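PDB 4XRI: importin-95, which probably carries protein cargo into the nucleus as a flexible HEAT-repeat import receptor of the importin-beta family, with small GTPase binding expected of such a receptor. Local coordinates for residues E649-A652 with P653-N657; L659-Q662 with E663-S666; I672-V675 with S676-T679; N692-N695 with Y696-N700; P712-L715 with Q716-D720. The protein carries 2 engineered substitutions. One frame throughout, in Å; residues are numbered along the deposited sequence.

Interaction 1: E649-A652 with P653-N657; sequences EAFA and PFLYN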
loop_
_atom_site.group_PDB
_atom_site.type_symbol
_atom_site.label_atom_id
_atom_site.label_comp_id
_atom_site.label_asym_id
_atom_site.label_seq_id
_atom_site.Cartn_x
_atom_site.Cartn_y
_atom_site.Cartn_z
ATOM N N GLU A 649 35.908 -14.294 -1.035
ATOM C CA GLU A 649 36.479 -14.817 0.203
ATOM C C GLU A 649 36.076 -13.946 1.391
ATOM O O GLU A 649 35.705 -14.450 2.452
ATOM C CB GLU A 649 38.004 -14.912 0.113
ATOM C CG GLU A 649 38.642 -15.559 1.335
ATOM C CD GLU A 649 40.136 -15.774 1.181
ATOM O OE1 GLU A 649 40.666 -15.513 0.082
ATOM O OE2 GLU A 649 40.777 -16.204 2.164
ATOM N N ALA A 650 36.137 -12.634 1.200
ATOM C CA ALA A 650 35.798 -11.692 2.258
ATOM C C ALA A 650 34.290 -11.514 2.398
ATOM O O ALA A 650 33.776 -11.373 3.508
ATOM C CB ALA A 650 36.460 -10.350 1.999
ATOM N N PHE A 651 33.579 -11.529 1.275
ATOM C CA PHE A 651 32.158 -11.195 1.282
ATOM C C PHE A 651 31.231 -12.362 1.625
ATOM O O PHE A 651 30.211 -12.159 2.281
ATOM C CB PHE A 651 31.746 -10.611 -0.071
ATOM C CG PHE A 651 30.273 -10.336 -0.186
ATOM C CD1 PHE A 651 29.637 -9.516 0.729
ATOM C CD2 PHE A 651 29.528 -10.887 -1.215
ATOM C CE1 PHE A 651 28.282 -9.268 0.634
ATOM C CE2 PHE A 651 28.173 -10.632 -1.321
ATOM C CZ PHE A 651 27.551 -9.820 -0.397
ATOM N N ALA A 652 31.582 -13.570 1.190
ATOM C CA ALA A 652 30.705 -14.734 1.361
ATOM C C ALA A 652 30.229 -14.965 2.806
ATOM O O ALA A 652 29.051 -15.257 3.013
ATOM C CB ALA A 652 31.386 -16.002 0.830
ATOM N N PRO A 653 31.126 -14.845 3.809
ATOM C CA PRO A 653 30.621 -15.023 5.178
ATOM C C PRO A 653 29.543 -14.012 5.583
ATOM O O PRO A 653 28.625 -14.370 6.322
ATOM C CB PRO A 653 31.880 -14.847 6.036
ATOM C CG PRO A 653 32.984 -15.281 5.150
ATOM C CD PRO A 653 32.600 -14.783 3.790
ATOM N N PHE A 654 29.650 -12.775 5.111
ATOM C CA PHE A 654 28.611 -11.782 5.369
ATOM C C PHE A 654 27.313 -12.193 4.687
ATOM O O PHE A 654 26.229 -12.058 5.253
ATOM C CB PHE A 654 29.040 -10.397 4.883
ATOM C CG PHE A 654 30.107 -9.760 5.726
ATOM C CD1 PHE A 654 29.771 -8.990 6.826
ATOM C CD2 PHE A 654 31.445 -9.918 5.411
ATOM C CE1 PHE A 654 30.749 -8.395 7.599
ATOM C CE2 PHE A 654 32.428 -9.325 6.178
ATOM C CZ PHE A 654 32.081 -8.565 7.277
ATOM N N LEU A 655 27.438 -12.700 3.466
ATOM C CA LEU A 655 26.291 -13.165 2.699
ATOM C C LEU A 655 25.627 -14.362 3.373
ATOM O O LEU A 655 24.402 -14.415 3.493
ATOM C CB LEU A 655 26.716 -13.526 1.275
ATOM C CG LEU A 655 25.609 -14.000 0.332
ATOM C CD1 LEU A 655 24.468 -13.000 0.313
ATOM C CD2 LEU A 655 26.160 -14.215 -1.070
ATOM N N TYR A 656 26.446 -15.315 3.812
ATOM C CA TYR A 656 25.962 -16.486 4.538
ATOM C C TYR A 656 25.142 -16.085 5.761
ATOM O O TYR A 656 24.061 -16.620 6.002
ATOM C CB TYR A 656 27.130 -17.372 4.984
ATOM C CG TYR A 656 27.941 -17.971 3.859
ATOM C CD1 TYR A 656 27.380 -18.196 2.608
ATOM C CD2 TYR A 656 29.273 -18.314 4.052
ATOM C CE1 TYR A 656 28.124 -18.746 1.579
ATOM C CE2 TYR A 656 30.025 -18.863 3.033
ATOM C CZ TYR A 656 29.447 -19.077 1.800
ATOM O OH TYR A 656 30.194 -19.625 0.783
ATOM N N ASN A 657 25.669 -15.137 6.525
ATOM C CA ASN A 657 25.045 -14.720 7.774
ATOM C C ASN A 657 23.702 -14.044 7.543
ATOM O O ASN A 657 22.759 -14.237 8.309
ATOM C CB ASN A 657 25.975 -13.784 8.541
ATOM C CG ASN A 657 25.670 -13.753 10.021
ATOM O OD1 ASN A 657 25.111 -12.782 10.533
ATOM N ND2 ASN A 657 26.026 -14.828 10.720
#
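This is a local contact within one kinked helix, 648-660, in the C-terminal half of a HEAT-repeat solenoid. Phe-651 and Ala-652 meet the residues three and four places on. The helix is kinked where the N of Pro-653 and of Phe-654 makes no bond to the turn before, and the proline is the probable cause. Its ring nitrogen has no hydrogen to give, and Pro-653 CD lies 3.4 Å from Glu-649 O. Regular bonding resumes with Leu-655 N to Phe-651 O and Tyr-656 N to Ala-652 O, the latter short at 2.7 Å and nearly straight. The Tyr-656 ring folds back with one face over Ala-652 O, since its CG stands beside the backbone N (chi1 -63°). Ala-652 CB makes an off-centre CH-pi contact, 4.2 Å from the centroid of the Tyr-656 ring. On another side of the helix, Leu-655 CB sits over one face of the Phe-651 ring, near its rim. Phe-654 turns its ring edge to Ala-650 O, with Phe-654 CD2 3.3 Å away. Phe-651 packs on Leu-613 and Ile-633, and Tyr-656 OH hydrogen-bonds to Asn-692. The proline thus removes an amide donor from the turn, while a ring edge and a ring face lie against carbonyl oxygens.

Interaction 2: L659-Q662 with E663-S666; sequences LGNQ and EEPS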
loop_
_atom_site.group_PDB
_atom_site.type_symbol
_atom_site.label_atom_id
_atom_site.label_comp_id
_atom_site.label_asym_id
_atom_site.label_seq_id
_atom_site.Cartn_x
_atom_site.Cartn_y
_atom_site.Cartn_z
ATOM N N LEU A 659 21.841 -14.670 4.934
ATOM C CA LEU A 659 20.997 -15.766 4.466
ATOM C C LEU A 659 20.379 -16.553 5.616
ATOM O O LEU A 659 19.214 -16.942 5.555
ATOM C CB LEU A 659 21.800 -16.717 3.574
ATOM C CG LEU A 659 21.987 -16.337 2.103
ATOM C CD1 LEU A 659 22.972 -17.286 1.443
ATOM C CD2 LEU A 659 20.652 -16.349 1.370
ATOM N N GLY A 660 21.167 -16.791 6.657
ATOM C CA GLY A 660 20.738 -17.639 7.754
ATOM C C GLY A 660 19.887 -16.944 8.801
ATOM O O GLY A 660 19.352 -17.591 9.702
ATOM N N ASN A 661 19.754 -15.628 8.684
ATOM C CA ASN A 661 19.030 -14.846 9.681
ATOM C C ASN A 661 17.665 -14.382 9.180
ATOM O O ASN A 661 17.539 -13.301 8.604
ATOM C CB ASN A 661 19.863 -13.640 10.111
ATOM C CG ASN A 661 19.237 -12.879 11.263
ATOM O OD1 ASN A 661 18.402 -13.412 11.996
ATOM N ND2 ASN A 661 19.640 -11.626 11.431
ATOM N N GLN A 662 16.646 -15.201 9.413
ATOM C CA GLN A 662 15.294 -14.893 8.963
ATOM C C GLN A 662 14.612 -13.876 9.870
ATOM O O GLN A 662 13.567 -13.326 9.520
ATOM C CB GLN A 662 14.456 -16.169 8.893
ATOM C CG GLN A 662 15.276 -17.443 8.961
ATOM C CD GLN A 662 14.675 -18.570 8.149
ATOM O OE1 GLN A 662 15.303 -19.613 7.956
ATOM N NE2 GLN A 662 13.456 -18.367 7.664
ATOM N N GLU A 663 15.207 -13.621 11.033
ATOM C CA GLU A 663 14.648 -12.663 11.982
ATOM C C GLU A 663 14.790 -11.237 11.463
ATOM O O GLU A 663 14.186 -10.305 11.995
ATOM C CB GLU A 663 15.318 -12.805 13.348
ATOM C CG GLU A 663 15.180 -14.194 13.951
ATOM C CD GLU A 663 13.737 -14.661 14.019
ATOM O OE1 GLU A 663 12.877 -13.886 14.491
ATOM O OE2 GLU A 663 13.461 -15.802 13.594
ATOM N N GLU A 664 15.603 -11.078 10.423
ATOM C CA GLU A 664 15.663 -9.840 9.659
ATOM C C GLU A 664 15.190 -10.126 8.239
ATOM O O GLU A 664 16.004 -10.237 7.322
ATOM C CB GLU A 664 17.078 -9.262 9.655
ATOM C CG GLU A 664 17.613 -8.922 11.035
ATOM C CD GLU A 664 16.839 -7.800 11.701
ATOM O OE1 GLU A 664 16.341 -6.910 10.980
ATOM O OE2 GLU A 664 16.726 -7.812 12.945
ATOM N N PRO A 665 13.863 -10.247 8.059
ATOM C CA PRO A 665 13.238 -10.728 6.819
ATOM C C PRO A 665 13.700 -9.984 5.573
ATOM O O PRO A 665 14.049 -10.617 4.576
ATOM C CB PRO A 665 11.741 -10.491 7.068
ATOM C CG PRO A 665 11.602 -10.469 8.547
ATOM C CD PRO A 665 12.856 -9.829 9.050
ATOM N N SER A 666 13.713 -8.658 5.640
ATOM C CA SER A 666 14.066 -7.836 4.491
ATOM C C SER A 666 15.494 -8.097 4.016
ATOM O O SER A 666 15.741 -8.209 2.815
ATOM C CB SER A 666 13.889 -6.355 4.827
ATOM O OG SER A 666 13.879 -5.562 3.653
#
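Asn-661 reaches across the turn to Glu-663 and Glu-664, in the link that follows helix 648-660. Its CG is anti to the backbone N (chi1 -173°), which carries the amide forward over the next residues. Asn-661 OD1 accepts a weak hydrogen bond from Glu-663 N at 3.3 Å, bent to 136°. Asn-661 OD1 also lies 3.4 Å from Glu-663 CB. On the other branch, Asn-661 ND2 rests 3.4 Å from Glu-664 CG, a contact with the aliphatic part of that side chain. The two side chains run side by side in the same direction, with amide and carboxylate planes 60° apart. Asn-661 O closes the turn with a weak bond from Glu-664 N, 3.5 Å long. Residues 661 to 664 form a type I beta turn, the tight link between the two antiparallel helices of a helical hairpin in this HEAT-repeat protein. A leucine in place of Asn-661 would probably leave Glu-663 N without its side-chain acceptor and the turn held by the weak backbone bond. Gln-662 follows, with its side chain packing on Asn-700 and Phe-710 elsewhere in the fold. Gln-662 O faces the Pro-665 ring, 3.6 Å from Pro-665 CD. That proline begins helix 665-682, Glu-664 holds the N-cap position before it, and Ser-666 OG hydrogen-bonds to Glu-627.

Interaction 3: I672-V675 with S676-T679; sequences IGLV and SDVT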
loop_
_atom_site.group_PDB
_atom_site.type_symbol
_atom_site.label_atom_id
_atom_site.label_comp_id
_atom_site.label_asym_id
_atom_site.label_seq_id
_atom_site.Cartn_x
_atom_site.Cartn_y
_atom_site.Cartn_z
ATOM N N ILE A 672 19.147 -13.567 -0.448
ATOM C CA ILE A 672 18.746 -14.566 -1.432
ATOM C C ILE A 672 18.869 -13.997 -2.841
ATOM O O ILE A 672 19.328 -14.673 -3.757
ATOM C CB ILE A 672 17.307 -15.043 -1.191
ATOM C CG1 ILE A 672 17.190 -15.671 0.199
ATOM C CG2 ILE A 672 16.888 -16.034 -2.265
ATOM C CD1 ILE A 672 15.757 -15.911 0.636
ATOM N N GLY A 673 18.464 -12.740 -2.995
ATOM C CA GLY A 673 18.595 -12.038 -4.257
ATOM C C GLY A 673 20.057 -11.875 -4.629
ATOM O O GLY A 673 20.423 -11.935 -5.803
ATOM N N LEU A 674 20.901 -11.669 -3.623
ATOM C CA LEU A 674 22.337 -11.528 -3.846
ATOM C C LEU A 674 22.955 -12.827 -4.353
ATOM O O LEU A 674 23.879 -12.804 -5.165
ATOM C CB LEU A 674 23.043 -11.079 -2.562
ATOM C CG LEU A 674 23.601 -9.655 -2.551
ATOM C CD1 LEU A 674 24.612 -9.469 -3.675
ATOM C CD2 LEU A 674 22.476 -8.634 -2.660
ATOM N N VAL A 675 22.449 -13.958 -3.869
ATOM C CA VAL A 675 22.939 -15.258 -4.322
ATOM C C VAL A 675 22.620 -15.443 -5.799
ATOM O O VAL A 675 23.445 -15.936 -6.569
ATOM C CB VAL A 675 22.330 -16.423 -3.518
ATOM C CG1 VAL A 675 22.857 -17.757 -4.038
ATOM C CG2 VAL A 675 22.652 -16.268 -2.040
ATOM N N SER A 676 21.414 -15.038 -6.185
ATOM C CA SER A 676 21.014 -15.051 -7.587
ATOM C C SER A 676 21.929 -14.159 -8.415
ATOM O O SER A 676 22.395 -14.554 -9.484
ATOM C CB SER A 676 19.560 -14.600 -7.746
ATOM O OG SER A 676 18.667 -15.647 -7.412
ATOM N N ASP A 677 22.183 -12.955 -7.908
ATOM C CA ASP A 677 23.073 -12.006 -8.569
ATOM C C ASP A 677 24.466 -12.589 -8.776
ATOM O O ASP A 677 25.006 -12.548 -9.880
ATOM C CB ASP A 677 23.172 -10.710 -7.761
ATOM C CG ASP A 677 21.875 -9.935 -7.744
ATOM O OD1 ASP A 677 21.153 -9.972 -8.761
ATOM O OD2 ASP A 677 21.580 -9.289 -6.716
ATOM N N VAL A 678 25.037 -13.129 -7.705
ATOM C CA VAL A 678 26.401 -13.644 -7.729
ATOM C C VAL A 678 26.563 -14.842 -8.668
ATOM O O VAL A 678 27.540 -14.922 -9.413
ATOM C CB VAL A 678 26.860 -14.037 -6.307
ATOM C CG1 VAL A 678 28.112 -14.900 -6.356
ATOM C CG2 VAL A 678 27.105 -12.788 -5.469
ATOM N N THR A 679 25.606 -15.765 -8.639
ATOM C CA THR A 679 25.682 -16.959 -9.474
ATOM C C THR A 679 25.483 -16.624 -10.949
ATOM O O THR A 679 26.097 -17.238 -11.823
ATOM C CB THR A 679 24.644 -18.017 -9.054
ATOM O OG1 THR A 679 23.331 -17.444 -9.079
ATOM C CG2 THR A 679 24.944 -18.526 -7.656
#
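Residues 672 to 679 form two regular turns of helix 665-682, joined by four successive i to i+4 backbone bonds, from Ser-676 N to Ile-672 O through Thr-679 N to Val-675 O. The shortest of the four, Val-678 N to Leu-674 O, measures 2.8 Å. The side chains lie mostly against the carbonyls of the preceding turn. Thr-679 places OG1 between its backbone N and carbonyl carbon (chi1 56°). From there Thr-679 OG1 lies 2.9 Å from Val-675 O and 3.1 Å from Ser-676 O. Its one proton may go to either oxygen. The methyl CG2 of Thr-679 comes up to the same Val-675 O at 3.2 Å, and also lies 4.2 Å from Val-675 CG1. Val-678 does much the same one residue earlier, with CG2 against Leu-674 O. Asp-677 turns its carboxylate back along the helix. Asp-677 OD2 comes within 3.0 Å of Gly-673 O, two acceptors, not hydrogen-bonded. Asp-677 OD2 is instead hydrogen-bonded to Ser-634 OG on helix 625-640. Ser-676 CB lies 3.4 Å from Gly-673 O, while its OG hydrogen-bonds to Asp-720 on helix 711-725. Leu-674 packs on Leu-655 and Phe-630, and Val-675 on Leu-659, Phe-693 and Cys-717, which places this helix between several others of the solenoid. The chemistry is that of a largely buried stretch in which Ser-676 OG and Asp-677 OD2 find partners on neighbouring helices, while Thr-679 OG1 lies close to two carbonyls of its own helix.

Interaction 4: N692-N695 with Y696-N700; sequences NFMN and YLLGN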
loop_
_atom_site.group_PDB
_atom_site.type_symbol
_atom_site.label_atom_id
_atom_site.label_comp_id
_atom_site.label_asym_id
_atom_site.label_seq_id
_atom_site.Cartn_x
_atom_site.Cartn_y
_atom_site.Cartn_z
ATOM N N ASN A 692 27.467 -24.169 0.044
ATOM C CA ASN A 692 27.141 -23.350 1.204
ATOM C C ASN A 692 25.819 -22.623 1.000
ATOM O O ASN A 692 25.002 -22.535 1.917
ATOM C CB ASN A 692 28.258 -22.345 1.485
ATOM C CG ASN A 692 29.455 -22.982 2.155
ATOM O OD1 ASN A 692 29.310 -23.882 2.981
ATOM N ND2 ASN A 692 30.647 -22.513 1.807
ATOM N N PHE A 693 25.616 -22.111 -0.211
ATOM C CA PHE A 693 24.361 -21.468 -0.577
ATOM C C PHE A 693 23.192 -22.425 -0.395
ATOM O O PHE A 693 22.214 -22.100 0.278
ATOM C CB PHE A 693 24.400 -20.972 -2.026
ATOM C CG PHE A 693 25.314 -19.801 -2.247
ATOM C CD1 PHE A 693 25.667 -18.967 -1.197
ATOM C CD2 PHE A 693 25.819 -19.532 -3.507
ATOM C CE1 PHE A 693 26.508 -17.890 -1.402
ATOM C CE2 PHE A 693 26.659 -18.458 -3.719
ATOM C CZ PHE A 693 27.005 -17.637 -2.665
ATOM N N MET A 694 23.307 -23.605 -1.003
ATOM C CA MET A 694 22.253 -24.613 -0.947
ATOM C C MET A 694 21.899 -24.989 0.488
ATOM O O MET A 694 20.722 -25.125 0.827
ATOM C CB MET A 694 22.664 -25.867 -1.727
ATOM C CG MET A 694 22.687 -25.683 -3.240
ATOM S SD MET A 694 21.073 -25.252 -3.923
ATOM C CE MET A 694 20.142 -26.732 -3.540
ATOM N N ASN A 695 22.917 -25.154 1.327
ATOM C CA ASN A 695 22.700 -25.490 2.729
ATOM C C ASN A 695 21.867 -24.436 3.455
ATOM O O ASN A 695 20.956 -24.771 4.216
ATOM C CB ASN A 695 24.037 -25.680 3.444
ATOM C CG ASN A 695 24.716 -26.983 3.071
ATOM O OD1 ASN A 695 24.091 -27.887 2.516
ATOM N ND2 ASN A 695 26.002 -27.086 3.377
ATOM N N TYR A 696 22.171 -23.166 3.206
ATOM C CA TYR A 696 21.414 -22.077 3.817
ATOM C C TYR A 696 20.009 -21.969 3.234
ATOM O O TYR A 696 19.038 -21.763 3.965
ATOM C CB TYR A 696 22.148 -20.745 3.653
ATOM C CG TYR A 696 23.193 -20.492 4.715
ATOM C CD1 TYR A 696 22.831 -20.032 5.975
ATOM C CD2 TYR A 696 24.539 -20.714 4.461
ATOM C CE1 TYR A 696 23.780 -19.799 6.950
ATOM C CE2 TYR A 696 25.495 -20.486 5.432
ATOM C CZ TYR A 696 25.110 -20.026 6.673
ATOM O OH TYR A 696 26.057 -19.797 7.643
ATOM N N LEU A 697 19.905 -22.108 1.916
ATOM C CA LEU A 697 18.614 -22.038 1.240
ATOM C C LEU A 697 17.696 -23.170 1.690
ATOM O O LEU A 697 16.535 -22.939 2.033
ATOM C CB LEU A 697 18.798 -22.082 -0.278
ATOM C CG LEU A 697 19.536 -20.900 -0.915
ATOM C CD1 LEU A 697 19.743 -21.143 -2.399
ATOM C CD2 LEU A 697 18.784 -19.595 -0.686
ATOM N N LEU A 698 18.222 -24.392 1.690
ATOM C CA LEU A 698 17.461 -25.553 2.137
ATOM C C LEU A 698 17.125 -25.434 3.617
ATOM O O LEU A 698 16.063 -25.866 4.058
ATOM C CB LEU A 698 18.238 -26.845 1.878
ATOM C CG LEU A 698 18.432 -27.232 0.412
ATOM C CD1 LEU A 698 19.405 -28.393 0.286
ATOM C CD2 LEU A 698 17.096 -27.570 -0.231
ATOM N N GLY A 699 18.043 -24.849 4.379
ATOM C CA GLY A 699 17.821 -24.623 5.794
ATOM C C GLY A 699 16.665 -23.672 6.038
ATOM O O GLY A 699 15.890 -23.851 6.974
ATOM N N ASN A 700 16.554 -22.659 5.184
ATOM C CA ASN A 700 15.461 -21.697 5.262
ATOM C C ASN A 700 14.117 -22.363 5.004
ATOM O O ASN A 700 13.101 -21.984 5.587
ATOM C CB ASN A 700 15.676 -20.561 4.259
ATOM C CG ASN A 700 14.681 -19.428 4.436
ATOM O OD1 ASN A 700 13.493 -19.569 4.138
ATOM N ND2 ASN A 700 15.167 -18.291 4.915
#
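Four backbone bonds tie Asn-692, Phe-693, Met-694 and Asn-695 to the residues four places on, as in any alpha-helix; here it is helix 690-701 of the HEAT-repeat solenoid. Leu-698 N to Met-694 O is the shortest at 2.7 Å, with an angle of 167°. Gly-699 N to Asn-695 O is more bent, at 141°, and its donor stands above the carbonyl plane. Asn-692 ND2 is hydrogen-bonded to Tyr-656 on helix 648-660. Around these bonds the side chains cover the carbonyls. Tyr-696 has CG beside its backbone N (chi1 -84°), which swings the ring back along the helix. The ring meets Asn-692 O at its edge, near its plane, and Tyr-696 CD2 lies 3.2 Å from Asn-692 O. An alanine here, lacking the ring, would probably leave Asn-692 O without the ring edge beside it and open a gap next to Leu-659 on helix 648-660. Leu-697 brings CG to 3.2 Å from Phe-693 O, and Leu-698 brings CG to 3.1 Å from Met-694 O. Met-694 also packs on Phe-718 of helix 711-725. At the end of its bent chain, Met-694 CE touches Leu-698 CD1 at 4.2 Å.

Interaction 5: P712-L715 with Q716-D720; sequences PAIL and QCFGD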
loop_
_atom_site.group_PDB
_atom_site.type_symbol
_atom_site.label_atom_id
_atom_site.label_comp_id
_atom_site.label_asym_id
_atom_site.label_seq_id
_atom_site.Cartn_x
_atom_site.Cartn_y
_atom_site.Cartn_z
ATOM N N PRO A 712 9.467 -18.473 -2.686
ATOM C CA PRO A 712 9.486 -18.154 -4.122
ATOM C C PRO A 712 10.853 -17.704 -4.638
ATOM O O PRO A 712 11.284 -18.163 -5.696
ATOM C CB PRO A 712 8.465 -17.013 -4.239
ATOM C CG PRO A 712 7.513 -17.256 -3.127
ATOM C CD PRO A 712 8.358 -17.782 -2.002
ATOM N N ALA A 713 11.524 -16.829 -3.898
ATOM C CA ALA A 713 12.839 -16.339 -4.301
ATOM C C ALA A 713 13.901 -17.429 -4.158
ATOM O O ALA A 713 14.868 -17.473 -4.918
ATOM C CB ALA A 713 13.221 -15.119 -3.490
ATOM N N ILE A 714 13.713 -18.308 -3.179
ATOM C CA ILE A 714 14.646 -19.409 -2.942
ATOM C C ILE A 714 14.617 -20.411 -4.098
ATOM O O ILE A 714 15.656 -20.935 -4.513
ATOM C CB ILE A 714 14.327 -20.132 -1.616
ATOM C CG1 ILE A 714 14.748 -19.264 -0.429
ATOM C CG2 ILE A 714 15.023 -21.481 -1.541
ATOM C CD1 ILE A 714 14.353 -19.840 0.913
ATOM N N LEU A 715 13.423 -20.658 -4.628
ATOM C CA LEU A 715 13.267 -21.570 -5.756
ATOM C C LEU A 715 13.869 -20.975 -7.020
ATOM O O LEU A 715 14.541 -21.667 -7.781
ATOM C CB LEU A 715 11.794 -21.906 -5.980
ATOM C CG LEU A 715 11.084 -22.532 -4.778
ATOM C CD1 LEU A 715 9.683 -22.964 -5.158
ATOM C CD2 LEU A 715 11.887 -23.701 -4.214
ATOM N N GLN A 716 13.621 -19.684 -7.234
ATOM C CA GLN A 716 14.242 -18.955 -8.336
ATOM C C GLN A 716 15.755 -19.061 -8.218
ATOM O O GLN A 716 16.466 -19.224 -9.210
ATOM C CB GLN A 716 13.809 -17.484 -8.342
ATOM C CG GLN A 716 14.547 -16.633 -9.359
ATOM C CD GLN A 716 14.265 -15.145 -9.199
ATOM O OE1 GLN A 716 13.173 -14.739 -8.794
ATOM N NE2 GLN A 716 15.259 -14.326 -9.516
ATOM N N CYS A 717 16.232 -18.980 -6.982
ATOM C CA CYS A 717 17.650 -19.088 -6.685
ATOM C C CYS A 717 18.205 -20.464 -7.058
ATOM O O CYS A 717 19.313 -20.570 -7.592
ATOM C CB CYS A 717 17.886 -18.804 -5.205
ATOM S SG CYS A 717 19.561 -18.362 -4.799
ATOM N N PHE A 718 17.429 -21.509 -6.773
ATOM C CA PHE A 718 17.784 -22.873 -7.171
ATOM C C PHE A 718 18.060 -22.942 -8.667
ATOM O O PHE A 718 18.990 -23.609 -9.109
ATOM C CB PHE A 718 16.672 -23.865 -6.807
ATOM C CG PHE A 718 16.595 -24.188 -5.341
ATOM C CD1 PHE A 718 17.676 -23.965 -4.503
ATOM C CD2 PHE A 718 15.438 -24.729 -4.804
ATOM C CE1 PHE A 718 17.597 -24.269 -3.156
ATOM C CE2 PHE A 718 15.355 -25.035 -3.460
ATOM C CZ PHE A 718 16.436 -24.803 -2.634
ATOM N N GLY A 719 17.239 -22.241 -9.438
ATOM C CA GLY A 719 17.379 -22.200 -10.879
ATOM C C GLY A 719 18.685 -21.570 -11.309
ATOM O O GLY A 719 19.361 -22.075 -12.201
ATOM N N ASP A 720 19.043 -20.462 -10.667
ATOM C CA ASP A 720 20.291 -19.765 -10.968
ATOM C C ASP A 720 21.519 -20.595 -10.603
ATOM O O ASP A 720 22.509 -20.609 -11.340
ATOM C CB ASP A 720 20.339 -18.423 -10.238
ATOM C CG ASP A 720 19.276 -17.458 -10.725
ATOM O OD1 ASP A 720 19.061 -17.380 -11.951
ATOM O OD2 ASP A 720 18.654 -16.779 -9.885
#
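Ile-714 and Phe-718 lie side by side and point the same way, one turn apart on helix 711-725. Ile-714 CG2 sits over the face of the Phe-718 ring, 4.2 Å from its centroid and 26° off the ring normal, a CH-pi contact. The ring atom nearest to Ile-714 CG2 is Phe-718 CZ, at 3.8 Å. The methyl reaches this place because CG2, not CG1, is the branch anti to the backbone N. Ile-714 O also lies over a face of the ring, toward its rim. Leu-715 approaches the ring from another direction. Its side chain crosses that of Phe-718 at a slant, and Leu-715 CD2 touches Phe-718 CD2 at 3.7 Å. The phenylalanine is thus gripped by two aliphatic chains, from the residues three and four places before it. Cys-717 packs on Leu-697, Val-675 and Ser-676, with SG anti to its backbone N (chi1 -160°) and Cys-717 CB 3.2 Å from Ile-714 O. Beneath the side chains run four i to i+4 backbone bonds. Gln-716 N to Pro-712 O is 3.2 Å long, and Cys-717 N to Ala-713 O is 2.9 Å. Gly-719 gives its N-H to Leu-715 O. In the HEAT-repeat fold this largely buried part of the helix packs on helix 690-701 through Phe-718, which meets Met-694 and Leu-698, and on helix 754-780 through Leu-715. Asp-720 forms a salt bridge with Arg-680. The contact is essentially apolar, an aromatic ring held by methyl groups, while the amides of Gln-716 to Gly-719 bond to carbonyls one turn back.

In the fold
The five interactions follow in series along four consecutive helices, 648-660, 665-682, 690-701 and 711-725, all in the importin beta-1-like repeat region. Interaction 1 lies in the first helix. Interaction 2 is the turn joining it to the second, and interactions 3, 4 and 5 occupy the second, third and fourth. Centres of interactions 3 and 5 are about 9 Å apart, bridged by Ser-676 OG and Asp-720 OD2. Centres of interactions 1 and 5 are about 19 Å apart and the two do not touch. Interaction 4 touches all the others, with Phe-693 packing against Leu-655, Leu-659 and Val-675. Side chains of the four helices pack together in this part of the flexible solenoid, with the surface turn of interaction 2 linking the first two.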